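Local coordinates for bottromycin amidohydrolase (Streptomyces purpureus, PDB 6I5S), which probably hydrolyses an amide bond next to a thiazoline in the bottromycin precursor, acting as the gatekeeper zinc amidohydrolase of bottromycin biosynthesis, at residues 114-117 against 122-125; 151-156 against 237-242; 215-220 against 231-236; 244-249 against 278-283. All coordinates share one frame; numbering follows the deposited sequence.

Contact 1 of 4, residues 114-117 against 122-125; sequences YRQL and AHLL
Gln116 lays its side-chain amide over one face of the His123 imidazole, the two planes only 12° apart. Gln116 CG stands almost exactly above the ring centre, 3.5 Å from the centroid, a CH-pi contact. Beyond it, Gln116 CD comes within 3.2 Å of His123 NE2. With CG anti to the backbone N (chi1 176°) and a bend at chi2, the chain leaves the strand and then folds flat across the imidazole. Neither amide atom bonds to the ring, although Gln116 OE1 and NE2 both lie 3.4 Å from His123 NE2; each group finds its polar partners in the nearby backbone. Gln116 OE1 accepts from Val97 N and its NE2 gives to Trp118 O, while His123 NE2 gives to Val97 O and ND1 accepts from Glu120 N. Those bonds fix the rotation of both groups and grip Val97 at both its N and O. Replacing His123 by an alanine would probably leave Val97 O without this donor and open a gap over the glutamine amide. The looser margin is the ring edge, where Tyr114 OH stops 4.0 Å from His123 CD2; beyond, Leu124 and Leu125 are partly exposed. Strand 111-116, helix 121-132 and strand 139-142 form a beta-alpha-beta unit, here tied to the segment just after the zinc ligands His94 and His96.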
loop_
_atom_site.group_PDB
_atom_site.type_symbol
_atom_site.label_atom_id
_atom_site.label_comp_id
_atom_site.label_asym_id
_atom_site.label_seq_id
_atom_site.Cartn_x
_atom_site.Cartn_y
_atom_site.Cartn_z
ATOM N N TYR A 114 5.291 1.588 3.241
ATOM C CA TYR A 114 3.840 1.449 3.232
ATOM C C TYR A 114 3.254 2.443 4.245
ATOM O O TYR A 114 3.904 2.782 5.248
ATOM C CB TYR A 114 3.422 0.008 3.564
ATOM C CG TYR A 114 3.858 -0.499 4.957
ATOM C CD1 TYR A 114 2.983 -0.486 6.052
ATOM C CD2 TYR A 114 5.138 -1.009 5.159
ATOM C CE1 TYR A 114 3.395 -0.915 7.317
ATOM C CE2 TYR A 114 5.572 -1.478 6.431
ATOM C CZ TYR A 114 4.684 -1.458 7.491
ATOM O OH TYR A 114 5.072 -1.890 8.691
ATOM N N ARG A 115 2.018 2.863 3.971
ATOM C CA ARG A 115 1.180 3.556 4.957
ATOM C C ARG A 115 0.374 2.507 5.711
ATOM O O ARG A 115 -0.426 1.749 5.137
ATOM C CB ARG A 115 0.267 4.597 4.319
ATOM C CG ARG A 115 1.013 5.688 3.604
ATOM C CD ARG A 115 0.105 6.907 3.290
ATOM N NE ARG A 115 -1.147 6.512 2.596
ATOM C CZ ARG A 115 -2.200 7.297 2.389
ATOM N NH1 ARG A 115 -3.280 6.846 1.767
ATOM N NH2 ARG A 115 -2.217 8.588 2.768
ATOM N N GLN A 116 0.574 2.488 7.008
ATOM C CA GLN A 116 -0.173 1.645 7.938
ATOM C C GLN A 116 -1.335 2.459 8.456
ATOM O O GLN A 116 -1.165 3.302 9.339
ATOM C CB GLN A 116 0.704 1.188 9.091
ATOM C CG GLN A 116 -0.048 0.385 10.145
ATOM C CD GLN A 116 -0.507 -0.965 9.627
ATOM O OE1 GLN A 116 0.095 -1.538 8.723
ATOM N NE2 GLN A 116 -1.577 -1.472 10.195
ATOM N N LEU A 117 -2.514 2.205 7.906
ATOM C CA LEU A 117 -3.668 3.057 8.179
ATOM C C LEU A 117 -4.486 2.580 9.372
ATOM O O LEU A 117 -5.606 3.060 9.587
ATOM C CB LEU A 117 -4.517 3.184 6.894
ATOM C CG LEU A 117 -4.401 4.620 6.377
ATOM C CD1 LEU A 117 -2.997 5.064 6.116
ATOM C CD2 LEU A 117 -5.225 4.775 5.128
ATOM N N ALA A 122 3.439 -1.296 17.787
ATOM C CA ALA A 122 4.240 -2.296 17.071
ATOM C C ALA A 122 4.792 -1.800 15.748
ATOM O O ALA A 122 5.890 -2.206 15.340
ATOM C CB ALA A 122 3.430 -3.561 16.824
ATOM N N HIS A 123 4.054 -0.937 15.037
ATOM C CA HIS A 123 4.603 -0.379 13.822
ATOM C C HIS A 123 5.665 0.675 14.065
ATOM O O HIS A 123 6.579 0.812 13.237
ATOM C CB HIS A 123 3.481 0.209 12.964
ATOM C CG HIS A 123 2.448 -0.787 12.625
ATOM N ND1 HIS A 123 1.283 -0.935 13.353
ATOM C CD2 HIS A 123 2.422 -1.741 11.656
ATOM C CE1 HIS A 123 0.586 -1.935 12.852
ATOM N NE2 HIS A 123 1.263 -2.453 11.837
ATOM N N LEU A 124 5.558 1.454 15.141
ATOM C CA LEU A 124 6.656 2.341 15.514
ATOM C C LEU A 124 7.885 1.541 15.869
ATOM O O LEU A 124 9.010 1.954 15.570
ATOM C CB LEU A 124 6.244 3.206 16.698
ATOM C CG LEU A 124 5.082 4.202 16.367
ATOM C CD1 LEU A 124 4.831 5.045 17.578
ATOM C CD2 LEU A 124 5.403 5.116 15.185
ATOM N N LEU A 125 7.704 0.434 16.581
ATOM C CA LEU A 125 8.854 -0.434 16.872
ATOM C C LEU A 125 9.509 -0.895 15.580
ATOM O O LEU A 125 10.744 -0.842 15.430
ATOM C CB LEU A 125 8.415 -1.627 17.728
ATOM C CG LEU A 125 9.453 -2.613 18.243
ATOM C CD1 LEU A 125 9.883 -3.559 17.098
ATOM C CD2 LEU A 125 10.671 -1.930 18.848
#

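Contact 2 of 4, residues 151-156 against 237-242; sequences GSHVPQ and VFRLPA
Arg239 brings its guanidinium against one face of the His153 imidazole, and NH1 makes the nearest approach, 3.3 Å from His153 CD2. NH1 sits over the face, offset toward the rim, with the planes 36° apart, too tilted for a flat stack. At another corner of the ring, His153 CE1 lies 3.8 Å from Arg239 CB; Arg239 O is at the ring's edge, in its plane. A bend at chi3 (55°) lets the arginine touch at both places, turning the guanidinium back against the ring. In the next shell, Asp187 forms a salt bridge with Arg239 NH1 and packs against His153. Behind His153, an ST turn sets the loop (Val154 N to Ser152 OG, 2.9 Å), and Asp148 bonds the same hydroxyl. Around them, the loop between strands 147-148 and 159-160 meets the loop from strand 226-228 to helix 245-254 at the surface, the Arg239 side chain about 10 Å from a bound zinc ion. A leucine in place of Arg239 would probably leave Asp187 without its charged mate and the histidine face without its cover. Chemically this is van der Waals packing of a paired cation on the ring, any electrostatic gain from the face probably being modest.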
loop_
_atom_site.group_PDB
_atom_site.type_symbol
_atom_site.label_atom_id
_atom_site.label_comp_id
_atom_site.label_asym_id
_atom_site.label_seq_id
_atom_site.Cartn_x
_atom_site.Cartn_y
_atom_site.Cartn_z
ATOM N N GLY A 151 -21.250 5.887 18.020
ATOM C CA GLY A 151 -21.957 5.267 16.922
ATOM C C GLY A 151 -21.041 4.674 15.883
ATOM O O GLY A 151 -21.516 4.221 14.843
ATOM N N SER A 152 -19.739 4.650 16.153
ATOM C CA SER A 152 -18.778 3.909 15.352
ATOM C C SER A 152 -19.252 2.481 15.126
ATOM O O SER A 152 -19.817 1.851 16.024
ATOM C CB SER A 152 -17.423 3.880 16.086
ATOM O OG SER A 152 -16.531 3.005 15.433
ATOM N N HIS A 153 -18.996 1.964 13.920
ATOM C CA HIS A 153 -19.177 0.543 13.644
ATOM C C HIS A 153 -17.988 -0.306 14.109
ATOM O O HIS A 153 -18.058 -1.538 14.039
ATOM C CB HIS A 153 -19.397 0.360 12.149
ATOM C CG HIS A 153 -20.724 0.870 11.662
ATOM N ND1 HIS A 153 -21.435 0.252 10.647
ATOM C CD2 HIS A 153 -21.482 1.918 12.071
ATOM C CE1 HIS A 153 -22.568 0.907 10.454
ATOM N NE2 HIS A 153 -22.614 1.926 11.295
ATOM N N VAL A 154 -16.899 0.313 14.557
ATOM C CA VAL A 154 -15.727 -0.424 15.045
ATOM C C VAL A 154 -15.327 0.113 16.407
ATOM O O VAL A 154 -14.163 0.483 16.604
ATOM C CB VAL A 154 -14.558 -0.328 14.062
ATOM C CG1 VAL A 154 -14.820 -1.247 12.873
ATOM C CG2 VAL A 154 -14.348 1.124 13.595
ATOM N N PRO A 155 -16.244 0.156 17.372
ATOM C CA PRO A 155 -15.950 0.854 18.639
ATOM C C PRO A 155 -14.857 0.193 19.465
ATOM O O PRO A 155 -14.229 0.869 20.296
ATOM C CB PRO A 155 -17.298 0.828 19.371
ATOM C CG PRO A 155 -18.001 -0.333 18.808
ATOM C CD PRO A 155 -17.600 -0.414 17.354
ATOM N N GLN A 156 -14.622 -1.102 19.260
ATOM C CA GLN A 156 -13.590 -1.810 20.002
ATOM C C GLN A 156 -12.211 -1.323 19.584
ATOM O O GLN A 156 -11.384 -0.946 20.423
ATOM C CB GLN A 156 -13.741 -3.324 19.784
ATOM C CG GLN A 156 -13.377 -3.860 18.373
ATOM C CD GLN A 156 -14.299 -3.364 17.247
ATOM O OE1 GLN A 156 -15.341 -2.759 17.492
ATOM N NE2 GLN A 156 -13.908 -3.630 16.007
ATOM N N VAL A 237 -20.763 1.670 1.311
ATOM C CA VAL A 237 -21.890 0.744 1.350
ATOM C C VAL A 237 -21.649 -0.422 2.294
ATOM O O VAL A 237 -22.592 -1.129 2.659
ATOM C CB VAL A 237 -22.207 0.225 -0.073
ATOM C CG1 VAL A 237 -22.643 1.379 -0.967
ATOM C CG2 VAL A 237 -21.038 -0.505 -0.693
ATOM N N PHE A 238 -20.415 -0.604 2.780
ATOM C CA PHE A 238 -20.171 -1.719 3.690
ATOM C C PHE A 238 -20.711 -1.432 5.079
ATOM O O PHE A 238 -20.824 -2.366 5.874
ATOM C CB PHE A 238 -18.677 -2.086 3.668
ATOM C CG PHE A 238 -18.203 -2.358 2.284
ATOM C CD1 PHE A 238 -18.575 -3.538 1.620
ATOM C CD2 PHE A 238 -17.499 -1.410 1.577
ATOM C CE1 PHE A 238 -18.214 -3.759 0.299
ATOM C CE2 PHE A 238 -17.126 -1.650 0.256
ATOM C CZ PHE A 238 -17.497 -2.812 -0.382
ATOM N N ARG A 239 -21.188 -0.200 5.307
ATOM C CA ARG A 239 -21.961 0.128 6.512
ATOM C C ARG A 239 -23.397 -0.343 6.422
ATOM O O ARG A 239 -24.098 -0.285 7.432
ATOM C CB ARG A 239 -21.978 1.630 6.779
ATOM C CG ARG A 239 -20.596 2.204 7.128
ATOM C CD ARG A 239 -20.539 3.698 6.929
ATOM N NE ARG A 239 -21.582 4.383 7.675
ATOM C CZ ARG A 239 -21.565 4.563 8.985
ATOM N NH1 ARG A 239 -20.561 4.096 9.716
ATOM N NH2 ARG A 239 -22.565 5.203 9.569
ATOM N N LEU A 240 -23.835 -0.819 5.253
ATOM C CA LEU A 240 -25.223 -1.249 5.055
ATOM C C LEU A 240 -25.332 -2.757 5.187
ATOM O O LEU A 240 -24.331 -3.472 5.079
ATOM C CB LEU A 240 -25.734 -0.837 3.655
ATOM C CG LEU A 240 -25.631 0.668 3.374
ATOM C CD1 LEU A 240 -25.773 0.953 1.910
ATOM C CD2 LEU A 240 -26.679 1.432 4.199
ATOM N N PRO A 241 -26.552 -3.279 5.388
ATOM C CA PRO A 241 -26.760 -4.734 5.298
ATOM C C PRO A 241 -26.273 -5.297 3.968
ATOM O O PRO A 241 -26.386 -4.659 2.912
ATOM C CB PRO A 241 -28.279 -4.890 5.443
ATOM C CG PRO A 241 -28.741 -3.634 6.119
ATOM C CD PRO A 241 -27.805 -2.552 5.649
ATOM N N ALA A 242 -25.746 -6.524 4.024
ATOM C CA ALA A 242 -25.148 -7.134 2.836
ATOM C C ALA A 242 -26.090 -7.143 1.636
ATOM O O ALA A 242 -25.643 -6.969 0.496
ATOM C CB ALA A 242 -24.693 -8.553 3.164
#

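Contact 3 of 4, residues 215-220 against 231-236; sequences VRLDVA and YGFVPN
Where helix 217-223 begins, Leu217 leans on the loop that follows strand 226-228, meeting Gly232 and Phe233 at the surface. Leu217 CD1 rests against the glycine backbone, at C and CA, 3.9 Å from Gly232 C. CD2 meets both residues: it touches Gly232 O and reaches over the aromatic ring, 3.9 Å from Phe233 CE1. This methyl lies 4.2 Å from the Phe233 ring centroid and 26° off its normal, a CH-pi contact over the face. With CG anti to the backbone N (chi1 171°), the leucine branches continue toward the loop, and the two side chains cross at about a right angle. Gly232 leaves no room for anything larger: its backbone is turned to a positive phi of 100°, and a beta carbon there would run into both Leu217 CD1 and the preceding carbonyl oxygen. Each segment follows a zinc ligand in the chain, His210 before the helix and His229 before the loop, consistent with the metal-dependent beta/alpha barrel of the amidohydrolase superfamily. Tyr231, beside the glycine, carries the link to the site: its ring meets His210 edge-to-face and also touches His229. Asn236 CB covers the centre of one tyrosine face, 3.6 Å above its plane. Phe233 also packs on Leu336 of helix 316-338 and on Leu261.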
loop_
_atom_site.group_PDB
_atom_site.type_symbol
_atom_site.label_atom_id
_atom_site.label_comp_id
_atom_site.label_asym_id
_atom_site.label_seq_id
_atom_site.Cartn_x
_atom_site.Cartn_y
_atom_site.Cartn_z
ATOM N N VAL A 215 -19.684 14.998 6.978
ATOM C CA VAL A 215 -18.829 16.042 6.422
ATOM C C VAL A 215 -19.038 16.148 4.909
ATOM O O VAL A 215 -18.976 15.138 4.179
ATOM C CB VAL A 215 -17.363 15.787 6.748
ATOM C CG1 VAL A 215 -16.427 16.810 6.040
ATOM C CG2 VAL A 215 -17.124 15.832 8.298
ATOM N N ARG A 216 -19.172 17.387 4.444
ATOM C CA ARG A 216 -19.259 17.683 3.022
ATOM C C ARG A 216 -18.011 17.220 2.294
ATOM O O ARG A 216 -16.879 17.368 2.759
ATOM C CB ARG A 216 -19.424 19.188 2.801
ATOM C CG ARG A 216 -20.773 19.798 3.295
ATOM C CD ARG A 216 -20.687 21.306 3.312
ATOM N NE ARG A 216 -21.952 21.966 3.680
ATOM C CZ ARG A 216 -22.361 22.173 4.928
ATOM N NH1 ARG A 216 -21.609 21.774 5.948
ATOM N NH2 ARG A 216 -23.528 22.788 5.167
ATOM N N LEU A 217 -18.204 16.690 1.093
ATOM C CA LEU A 217 -17.059 16.170 0.361
ATOM C C LEU A 217 -16.056 17.274 0.090
ATOM O O LEU A 217 -14.844 17.066 0.214
ATOM C CB LEU A 217 -17.502 15.535 -0.951
ATOM C CG LEU A 217 -16.448 15.120 -1.927
ATOM C CD1 LEU A 217 -15.597 13.994 -1.362
ATOM C CD2 LEU A 217 -17.128 14.679 -3.227
ATOM N N ASP A 218 -16.535 18.448 -0.301
ATOM C CA ASP A 218 -15.600 19.509 -0.652
ATOM C C ASP A 218 -14.793 19.950 0.559
ATOM O O ASP A 218 -13.612 20.269 0.433
ATOM C CB ASP A 218 -16.334 20.704 -1.265
ATOM C CG ASP A 218 -17.696 20.891 -0.679
ATOM O OD1 ASP A 218 -18.552 19.997 -0.895
ATOM O OD2 ASP A 218 -17.901 21.909 0.019
ATOM N N VAL A 219 -15.412 19.974 1.741
ATOM C CA VAL A 219 -14.666 20.277 2.966
ATOM C C VAL A 219 -13.598 19.216 3.242
ATOM O O VAL A 219 -12.447 19.525 3.603
ATOM C CB VAL A 219 -15.672 20.423 4.133
ATOM C CG1 VAL A 219 -14.983 20.593 5.430
ATOM C CG2 VAL A 219 -16.620 21.559 3.865
ATOM N N ALA A 220 -13.945 17.942 3.089
ATOM C CA ALA A 220 -12.987 16.885 3.327
ATOM C C ALA A 220 -11.825 16.964 2.350
ATOM O O ALA A 220 -10.661 16.770 2.736
ATOM C CB ALA A 220 -13.665 15.531 3.229
ATOM N N TYR A 231 -14.552 6.842 -0.908
ATOM C CA TYR A 231 -15.699 7.206 -0.105
ATOM C C TYR A 231 -15.838 8.716 -0.145
ATOM O O TYR A 231 -14.846 9.446 -0.267
ATOM C CB TYR A 231 -15.582 6.717 1.320
ATOM C CG TYR A 231 -15.550 5.210 1.479
ATOM C CD1 TYR A 231 -16.053 4.357 0.513
ATOM C CD2 TYR A 231 -14.988 4.632 2.600
ATOM C CE1 TYR A 231 -15.988 2.993 0.700
ATOM C CE2 TYR A 231 -14.941 3.297 2.782
ATOM C CZ TYR A 231 -15.456 2.476 1.844
ATOM O OH TYR A 231 -15.367 1.097 2.032
ATOM N N GLY A 232 -17.077 9.168 -0.121
ATOM C CA GLY A 232 -17.343 10.578 -0.395
ATOM C C GLY A 232 -17.815 10.802 -1.814
ATOM O O GLY A 232 -18.837 11.431 -2.049
ATOM N N PHE A 233 -17.056 10.293 -2.782
ATOM C CA PHE A 233 -17.565 10.228 -4.156
ATOM C C PHE A 233 -18.651 9.164 -4.278
ATOM O O PHE A 233 -19.614 9.319 -5.046
ATOM C CB PHE A 233 -16.421 9.932 -5.126
ATOM C CG PHE A 233 -15.366 11.019 -5.168
ATOM C CD1 PHE A 233 -15.604 12.199 -5.877
ATOM C CD2 PHE A 233 -14.206 10.892 -4.446
ATOM C CE1 PHE A 233 -14.664 13.211 -5.876
ATOM C CE2 PHE A 233 -13.257 11.891 -4.440
ATOM C CZ PHE A 233 -13.490 13.052 -5.178
ATOM N N VAL A 234 -18.480 8.057 -3.570
ATOM C CA VAL A 234 -19.502 7.029 -3.424
ATOM C C VAL A 234 -19.647 6.739 -1.945
ATOM O O VAL A 234 -18.730 7.010 -1.167
ATOM C CB VAL A 234 -19.125 5.744 -4.206
ATOM C CG1 VAL A 234 -18.928 6.089 -5.632
ATOM C CG2 VAL A 234 -17.897 5.132 -3.654
ATOM N N PRO A 235 -20.762 6.170 -1.536
ATOM C CA PRO A 235 -20.958 5.872 -0.127
ATOM C C PRO A 235 -20.181 4.637 0.304
ATOM O O PRO A 235 -19.903 3.729 -0.477
ATOM C CB PRO A 235 -22.471 5.631 -0.029
ATOM C CG PRO A 235 -22.868 5.231 -1.333
ATOM C CD PRO A 235 -21.949 5.825 -2.345
ATOM N N ASN A 236 -19.846 4.606 1.585
ATOM C CA ASN A 236 -19.301 3.398 2.186
ATOM C C ASN A 236 -20.450 2.411 2.377
ATOM O O ASN A 236 -21.108 2.375 3.435
ATOM C CB ASN A 236 -18.602 3.705 3.519
ATOM C CG ASN A 236 -18.056 2.465 4.156
ATOM O OD1 ASN A 236 -18.208 1.340 3.626
ATOM N ND2 ASN A 236 -17.402 2.638 5.290
#

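Contact 4 of 4, residues 244-249 against 278-283; sequences ERWDAL and ARTGER
Trp246 carries helix 245-254 against Thr280 near the end of helix 273-280, a buried helix-to-helix contact in the shell around the zinc site. From CB the chain swings CG away from its own carbonyl carbon and beside the backbone N (chi1 -58°), which sends the indole out from the helix toward the other segment. CB, CG and the pyrrole part act as the stem; Arg245 CB, one residue back, lies over one face of the indole, near its rim. The benzo part does the touching. CZ2 reaches the backbone first, 3.7 Å from Arg279 O, and comes equally near Thr280 CA. At the far corner CH2 lies 3.5 Å from Thr280 CG2, the closest approach of the contact, and CZ3 meets the same methyl at 3.8 Å. The methyl and the carbonyl oxygen both approach the ring obliquely. Arg321 and Arg322 of helix 316-338 also pack on the indole, and Arg322 NH1 bonds to Thr280 O, so a third helix joins the two. Arg279, which has two conformers, leads its side chain away from the tryptophan; in one of them it can pair with the zinc ligand Asp348. Thr280 turns its methyl to the indole, while its hydroxyl, also paired with Arg277 O, holds the chain as it leaves the helix through Gly281. There, in an ST turn, Glu282 N gives to Thr280 OG1 over 3.0 Å at a nearly straight 165°.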
loop_
_atom_site.group_PDB
_atom_site.type_symbol
_atom_site.label_atom_id
_atom_site.label_comp_id
_atom_site.label_asym_id
_atom_site.label_seq_id
_atom_site.Cartn_x
_atom_site.Cartn_y
_atom_site.Cartn_z
ATOM N N GLU A 244 -28.305 -5.041 0.628
ATOM C CA GLU A 244 -28.553 -3.753 0.006
ATOM C C GLU A 244 -27.303 -3.093 -0.542
ATOM O O GLU A 244 -27.441 -2.084 -1.241
ATOM C CB GLU A 244 -29.194 -2.788 1.010
ATOM C CG GLU A 244 -30.570 -3.175 1.458
ATOM C CD GLU A 244 -31.131 -2.209 2.503
ATOM O OE1 GLU A 244 -30.345 -1.427 3.076
ATOM O OE2 GLU A 244 -32.359 -2.225 2.745
ATOM N N ARG A 245 -26.098 -3.622 -0.242
ATOM C CA ARG A 245 -24.863 -2.882 -0.492
ATOM C C ARG A 245 -24.677 -2.536 -1.958
ATOM O O ARG A 245 -24.279 -1.417 -2.295
ATOM C CB ARG A 245 -23.644 -3.675 -0.005
ATOM C CG ARG A 245 -23.632 -3.852 1.477
ATOM C CD ARG A 245 -22.435 -4.631 1.959
ATOM N NE ARG A 245 -22.539 -4.888 3.392
ATOM C CZ ARG A 245 -21.862 -5.832 4.021
ATOM N NH1 ARG A 245 -21.022 -6.603 3.333
ATOM N NH2 ARG A 245 -22.027 -6.001 5.326
ATOM N N TRP A 246 -24.851 -3.513 -2.843
ATOM C CA TRP A 246 -24.472 -3.300 -4.232
ATOM C C TRP A 246 -25.563 -2.558 -4.996
ATOM O O TRP A 246 -25.247 -1.772 -5.900
ATOM C CB TRP A 246 -24.091 -4.654 -4.869
ATOM C CG TRP A 246 -22.903 -5.275 -4.032
ATOM C CD1 TRP A 246 -22.986 -6.275 -3.084
ATOM C CD2 TRP A 246 -21.527 -4.876 -4.045
ATOM N NE1 TRP A 246 -21.767 -6.519 -2.544
ATOM C CE2 TRP A 246 -20.855 -5.662 -3.098
ATOM C CE3 TRP A 246 -20.803 -3.922 -4.756
ATOM C CZ2 TRP A 246 -19.527 -5.520 -2.850
ATOM C CZ3 TRP A 246 -19.491 -3.788 -4.518
ATOM C CH2 TRP A 246 -18.850 -4.570 -3.560
ATOM N N ASP A 247 -26.835 -2.759 -4.613
ATOM C CA ASP A 247 -27.913 -1.883 -5.061
ATOM C C ASP A 247 -27.638 -0.429 -4.676
ATOM O O ASP A 247 -27.867 0.491 -5.463
ATOM C CB ASP A 247 -29.244 -2.329 -4.442
ATOM C CG ASP A 247 -29.739 -3.657 -4.978
ATOM O OD1 ASP A 247 -29.193 -4.163 -5.986
ATOM O OD2 ASP A 247 -30.695 -4.193 -4.384
ATOM N N ALA A 248 -27.195 -0.193 -3.446
ATOM C CA ALA A 248 -26.883 1.162 -3.013
ATOM C C ALA A 248 -25.716 1.739 -3.810
ATOM O O ALA A 248 -25.714 2.915 -4.180
ATOM C CB ALA A 248 -26.546 1.153 -1.509
ATOM N N LEU A 249 -24.716 0.932 -4.095
ATOM C CA LEU A 249 -23.618 1.437 -4.909
ATOM C C LEU A 249 -24.118 1.703 -6.329
ATOM O O LEU A 249 -23.817 2.751 -6.908
ATOM C CB LEU A 249 -22.438 0.458 -4.910
ATOM C CG LEU A 249 -21.232 0.806 -5.761
ATOM C CD1 LEU A 249 -20.594 2.095 -5.241
ATOM C CD2 LEU A 249 -20.147 -0.333 -5.807
ATOM N N ALA A 278 -12.161 -7.460 -4.360
ATOM C CA ALA A 278 -12.236 -8.640 -3.502
ATOM C C ALA A 278 -13.507 -8.687 -2.669
ATOM O O ALA A 278 -14.040 -9.774 -2.433
ATOM C CB ALA A 278 -10.976 -8.688 -2.602
ATOM N N ARG A 279 -14.061 -7.536 -2.245
ATOM C CA ARG A 279 -15.292 -7.539 -1.452
ATOM C C ARG A 279 -16.521 -7.985 -2.234
ATOM O O ARG A 279 -17.542 -8.335 -1.622
ATOM C CB ARG A 279 -15.540 -6.132 -0.854
ATOM C CG ARG A 279 -14.481 -5.676 0.165
ATOM C CD ARG A 279 -14.604 -4.170 0.532
ATOM N NE ARG A 279 -13.386 -3.592 1.139
ATOM C CZ ARG A 279 -13.027 -2.302 1.081
ATOM N NH1 ARG A 279 -13.763 -1.393 0.440
ATOM N NH2 ARG A 279 -11.899 -1.920 1.640
ATOM N N THR A 280 -16.477 -7.939 -3.573
ATOM C CA THR A 280 -17.652 -8.294 -4.379
ATOM C C THR A 280 -17.948 -9.776 -4.327
ATOM O O THR A 280 -19.095 -10.179 -4.549
ATOM C CB THR A 280 -17.476 -7.952 -5.855
ATOM O OG1 THR A 280 -16.410 -8.722 -6.408
ATOM C CG2 THR A 280 -17.295 -6.466 -6.104
ATOM N N GLY A 281 -16.934 -10.593 -4.061
ATOM C CA GLY A 281 -17.089 -12.027 -4.184
ATOM C C GLY A 281 -16.883 -12.561 -5.584
ATOM O O GLY A 281 -17.030 -13.770 -5.790
ATOM N N GLU A 282 -16.517 -11.707 -6.536
ATOM C CA GLU A 282 -16.169 -12.149 -7.883
ATOM C C GLU A 282 -14.881 -12.979 -7.843
ATOM O O GLU A 282 -14.074 -12.904 -6.895
ATOM C CB GLU A 282 -15.954 -10.960 -8.836
ATOM C CG GLU A 282 -14.718 -10.085 -8.470
ATOM C CD GLU A 282 -13.409 -10.515 -9.151
ATOM O OE1 GLU A 282 -12.362 -10.675 -8.446
ATOM O OE2 GLU A 282 -13.417 -10.694 -10.385
ATOM N N ARG A 283 -14.671 -13.737 -8.901
ATOM C CA ARG A 283 -13.532 -14.641 -8.935
ATOM C C ARG A 283 -12.556 -14.346 -10.065
ATOM O O ARG A 283 -11.422 -14.839 -10.026
ATOM C CB ARG A 283 -14.049 -16.085 -9.041
ATOM C CG ARG A 283 -15.060 -16.423 -7.938
ATOM C CD ARG A 283 -15.690 -17.828 -8.099
ATOM N NE ARG A 283 -14.771 -18.861 -7.653
ATOM C CZ ARG A 283 -15.104 -20.132 -7.487
ATOM N NH1 ARG A 283 -14.185 -20.998 -7.077
ATOM N NH2 ARG A 283 -16.347 -20.527 -7.729
#

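Contacts 1 and 4 are buried, contacts 2 and 3 lie at the surface. Segments 231-236 of contact 3 and 237-242 of contact 2 share one loop, which runs into helix 245-254 of contact 4. Contact 1 stacks two polar groups whose bonds go to neighbouring backbone, contact 2 sets a ring against a paired cation, and contacts 3 and 4 are mainly apolar, a methyl meeting an aromatic ring in each. Contact 1 stands apart, about 10 Å from the nearest atoms of each of the others. The other three meet around residues 231-249, with Arg279 joining from helix 273-280: Phe238 touches Tyr231 and Arg279, and Leu240 O probably accepts from Arg245 NE.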